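Local atomic coordinates of Adp-ribosyltransferase (Staphylococcus aureus, PDB entry 1OJQ), a protein that transfers a single ADP-ribose group from NAD+ to a target protein, as a C3-type bacterial exoenzyme. Residues A[182-194]-A[200-212]. Sequence-based numbering, arbitrary orientation.
Sequences LLPRGTEYAVGSV and KRKIIITAVVFKK
Ile203 packs on Val194, the residue that pairs with Ile205: its CG2 lies 3.6 Å from CG1 of Val194, the methyl that chi1 of -176° sets anti to the backbone N. Ile205 then fits between two valines, its CG1 beside Val194 and its CG2 crossing Val191 CG1 at 3.8 Å. At Thr206 the pairing slips by one residue. Its carbonyl O takes the N-H of Gly192 at 2.8 Å and, weakly, that of Ser193, while its own N returns a bond to Ser193 O; on the face that carries the Ser193 and Thr206 side chains, one water links Ser193 OG, Thr206 OG1 and Ile204 O. Ala207 CB sits 3.6 Å from CD1 of the Tyr189 ring, whose OH is hydrogen-bonded to the OH of Tyr91. Val208 and Ala190 form a hydrogen-bonded pair, Val208 N to Ala190 O and Ala190 N to Val208 O, each 2.9 Å. Val209 turns its methyls to Thr187 CG2 and Tyr189 CB. Phe210 N binds Glu188 O at 3.0 Å, its ring standing at 83° to the Glu188 carboxylate, with OE1 near CD2. Finally Lys212, bent at chi3 and chi4, brings CE to 3.4 Å from Arg185 O, and a water joins its NZ to Gly186 O. This is an antiparallel beta hairpin with a classic bulge, forming central strands of the mixed five-stranded sheet in the ADP-ribosyltransferase fold; Thr187 lies near Glu133 of the NAD+ site.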
# COMPACT_ATOMS: atom_id res chain seq x y z
N LEU A 182 -3.90 -4.10 -5.14
CA LEU A 182 -3.21 -5.04 -4.26
C LEU A 182 -1.83 -5.35 -4.82
O LEU A 182 -1.75 -5.77 -5.98
CB LEU A 182 -4.09 -6.29 -4.13
CG LEU A 182 -3.71 -7.27 -3.03
CD1 LEU A 182 -3.78 -6.59 -1.66
CD2 LEU A 182 -4.60 -8.50 -3.12
N LEU A 183 -0.75 -5.15 -4.08
CA LEU A 183 0.61 -5.44 -4.53
C LEU A 183 1.14 -6.75 -3.97
O LEU A 183 0.72 -7.19 -2.89
CB LEU A 183 1.55 -4.29 -4.13
CG LEU A 183 1.09 -2.87 -4.53
CD1 LEU A 183 2.06 -1.81 -4.02
CD2 LEU A 183 0.91 -2.81 -6.04
N PRO A 184 2.06 -7.40 -4.66
CA PRO A 184 2.64 -8.65 -4.23
C PRO A 184 3.24 -8.57 -2.83
O PRO A 184 3.72 -7.53 -2.39
CB PRO A 184 3.83 -8.85 -5.19
CG PRO A 184 3.44 -8.11 -6.41
CD PRO A 184 2.60 -6.95 -5.96
N ARG A 185 3.23 -9.72 -2.18
CA ARG A 185 3.97 -9.84 -0.92
C ARG A 185 5.44 -9.57 -1.20
O ARG A 185 5.97 -9.87 -2.26
CB ARG A 185 3.75 -11.21 -0.28
CG ARG A 185 4.29 -12.39 -1.10
CD ARG A 185 3.79 -13.68 -0.45
NE ARG A 185 4.27 -14.87 -1.13
CZ ARG A 185 5.33 -15.56 -0.73
NH1 ARG A 185 6.01 -15.16 0.34
NH2 ARG A 185 5.71 -16.65 -1.39
N GLY A 186 6.11 -8.96 -0.22
CA GLY A 186 7.54 -8.72 -0.37
C GLY A 186 7.83 -7.47 -1.19
O GLY A 186 8.91 -7.30 -1.75
N THR A 187 6.84 -6.58 -1.25
CA THR A 187 7.02 -5.29 -1.91
C THR A 187 8.08 -4.48 -1.17
O THR A 187 8.09 -4.41 0.05
CB THR A 187 5.69 -4.52 -2.00
OG1 THR A 187 4.86 -5.12 -3.02
CG2 THR A 187 5.89 -3.08 -2.43
N GLU A 188 8.98 -3.87 -1.95
CA GLU A 188 9.98 -2.99 -1.39
C GLU A 188 9.84 -1.59 -1.96
O GLU A 188 9.61 -1.48 -3.17
CB GLU A 188 11.40 -3.47 -1.71
CG GLU A 188 11.66 -4.88 -1.20
CD GLU A 188 13.00 -5.37 -1.77
OE1 GLU A 188 13.05 -5.63 -2.99
OE2 GLU A 188 13.93 -5.47 -0.95
N TYR A 189 10.00 -0.58 -1.12
CA TYR A 189 9.96 0.80 -1.63
C TYR A 189 11.12 1.58 -1.01
O TYR A 189 11.44 1.33 0.16
CB TYR A 189 8.63 1.48 -1.34
CG TYR A 189 8.16 1.45 0.09
CD1 TYR A 189 8.42 2.52 0.95
CD2 TYR A 189 7.45 0.36 0.57
CE1 TYR A 189 7.97 2.49 2.26
CE2 TYR A 189 7.01 0.32 1.88
CZ TYR A 189 7.28 1.40 2.71
OH TYR A 189 6.85 1.37 4.02
N ALA A 190 11.69 2.44 -1.84
CA ALA A 190 12.80 3.31 -1.48
C ALA A 190 12.27 4.74 -1.29
O ALA A 190 11.75 5.33 -2.23
CB ALA A 190 13.90 3.31 -2.52
N VAL A 191 12.39 5.24 -0.07
CA VAL A 191 11.79 6.52 0.26
C VAL A 191 12.59 7.67 -0.35
O VAL A 191 13.80 7.74 -0.17
CB VAL A 191 11.69 6.69 1.79
CG1 VAL A 191 11.25 8.12 2.10
CG2 VAL A 191 10.72 5.66 2.36
N GLY A 192 11.93 8.56 -1.08
CA GLY A 192 12.51 9.76 -1.66
C GLY A 192 12.48 10.93 -0.69
O GLY A 192 13.45 11.68 -0.56
N SER A 193 11.35 11.12 0.00
CA SER A 193 11.23 12.26 0.89
C SER A 193 10.07 12.07 1.86
O SER A 193 9.18 11.27 1.60
CB SER A 193 10.95 13.54 0.10
OG SER A 193 9.68 13.51 -0.56
N VAL A 194 10.12 12.84 2.93
CA VAL A 194 9.03 12.97 3.89
C VAL A 194 8.71 14.45 4.05
O VAL A 194 9.56 15.20 4.54
CB VAL A 194 9.36 12.37 5.27
CG1 VAL A 194 8.11 12.47 6.14
CG2 VAL A 194 9.85 10.95 5.15
N LYS A 200 -0.24 21.18 6.46
CA LYS A 200 0.62 20.69 7.51
C LYS A 200 -0.12 19.68 8.39
O LYS A 200 0.34 19.31 9.48
CB LYS A 200 1.19 21.82 8.37
CG LYS A 200 2.20 22.70 7.62
CD LYS A 200 2.72 23.79 8.55
N ARG A 201 -1.27 19.20 7.92
CA ARG A 201 -2.08 18.29 8.71
C ARG A 201 -1.95 16.87 8.20
O ARG A 201 -2.60 15.94 8.69
CB ARG A 201 -3.55 18.73 8.69
CG ARG A 201 -3.78 20.11 9.29
CD ARG A 201 -5.25 20.28 9.70
NE ARG A 201 -5.35 21.37 10.68
CZ ARG A 201 -5.30 22.64 10.31
NH1 ARG A 201 -5.16 22.97 9.03
NH2 ARG A 201 -5.39 23.59 11.24
N LYS A 202 -1.09 16.70 7.20
CA LYS A 202 -0.84 15.36 6.69
C LYS A 202 0.66 15.19 6.46
O LYS A 202 1.33 16.12 6.01
CB LYS A 202 -1.63 15.13 5.40
CG LYS A 202 -1.75 13.68 4.98
CD LYS A 202 -2.82 13.52 3.91
CE LYS A 202 -2.29 13.86 2.53
NZ LYS A 202 -3.35 13.80 1.47
N ILE A 203 1.20 14.02 6.80
CA ILE A 203 2.60 13.75 6.51
C ILE A 203 2.71 12.88 5.27
O ILE A 203 2.18 11.76 5.24
CB ILE A 203 3.28 13.09 7.72
CG1 ILE A 203 3.17 13.95 8.99
CG2 ILE A 203 4.75 12.77 7.44
CD1 ILE A 203 3.46 13.19 10.27
N ILE A 204 3.39 13.36 4.22
CA ILE A 204 3.48 12.58 2.99
C ILE A 204 4.87 11.97 2.82
O ILE A 204 5.89 12.66 2.76
CB ILE A 204 3.09 13.45 1.79
CG1 ILE A 204 1.69 14.10 1.93
CG2 ILE A 204 3.18 12.65 0.49
CD1 ILE A 204 1.21 14.78 0.67
N ILE A 205 4.92 10.64 2.76
CA ILE A 205 6.14 9.89 2.51
C ILE A 205 6.10 9.44 1.05
O ILE A 205 5.23 8.63 0.70
CB ILE A 205 6.28 8.66 3.43
CG1 ILE A 205 6.17 9.02 4.92
CG2 ILE A 205 7.57 7.90 3.11
CD1 ILE A 205 5.98 7.86 5.86
N THR A 206 6.98 9.99 0.21
CA THR A 206 6.98 9.65 -1.21
C THR A 206 8.06 8.61 -1.46
O THR A 206 9.18 8.78 -0.96
CB THR A 206 7.25 10.87 -2.10
OG1 THR A 206 6.22 11.85 -1.86
CG2 THR A 206 7.21 10.46 -3.57
N ALA A 207 7.76 7.53 -2.17
CA ALA A 207 8.73 6.46 -2.36
C ALA A 207 8.57 5.78 -3.72
O ALA A 207 7.53 5.86 -4.38
CB ALA A 207 8.58 5.42 -1.24
N VAL A 208 9.61 5.07 -4.13
CA VAL A 208 9.59 4.32 -5.38
C VAL A 208 9.66 2.81 -5.14
O VAL A 208 10.59 2.34 -4.49
CB VAL A 208 10.79 4.74 -6.25
CG1 VAL A 208 10.76 4.03 -7.59
CG2 VAL A 208 10.73 6.25 -6.41
N VAL A 209 8.67 2.09 -5.67
CA VAL A 209 8.63 0.63 -5.53
C VAL A 209 9.55 -0.05 -6.53
O VAL A 209 9.66 0.34 -7.69
CB VAL A 209 7.19 0.13 -5.75
CG1 VAL A 209 7.11 -1.37 -5.99
CG2 VAL A 209 6.29 0.48 -4.56
N PHE A 210 10.24 -1.10 -6.11
CA PHE A 210 11.07 -1.91 -6.98
C PHE A 210 10.15 -2.80 -7.82
O PHE A 210 9.23 -3.41 -7.27
CB PHE A 210 12.03 -2.79 -6.18
CG PHE A 210 13.25 -2.12 -5.59
CD1 PHE A 210 13.48 -0.76 -5.76
CD2 PHE A 210 14.18 -2.86 -4.87
CE1 PHE A 210 14.61 -0.16 -5.21
CE2 PHE A 210 15.30 -2.26 -4.31
CZ PHE A 210 15.51 -0.90 -4.47
N LYS A 211 10.36 -2.87 -9.12
CA LYS A 211 9.54 -3.73 -9.96
C LYS A 211 9.63 -5.19 -9.52
O LYS A 211 10.71 -5.72 -9.20
CB LYS A 211 9.99 -3.60 -11.41
CG LYS A 211 9.13 -4.34 -12.43
CD LYS A 211 9.53 -3.74 -13.78
CE LYS A 211 8.47 -3.80 -14.85
NZ LYS A 211 9.14 -3.86 -16.19
N LYS A 212 8.46 -5.83 -9.54
CA LYS A 212 8.34 -7.26 -9.30
C LYS A 212 7.58 -7.94 -10.44
O LYS A 212 7.87 -9.13 -10.67
CB LYS A 212 7.63 -7.60 -7.98
CG LYS A 212 8.55 -7.41 -6.78
CD LYS A 212 7.83 -7.59 -5.46
CE LYS A 212 7.71 -9.04 -5.05
NZ LYS A 212 9.01 -9.76 -4.97
OXT LYS A 212 6.72 -7.28 -11.07
O HOH W 1 10.50 -8.56 -3.37
O HOH W 2 8.91 -4.55 -4.76
O HOH W 3 6.84 13.52 0.27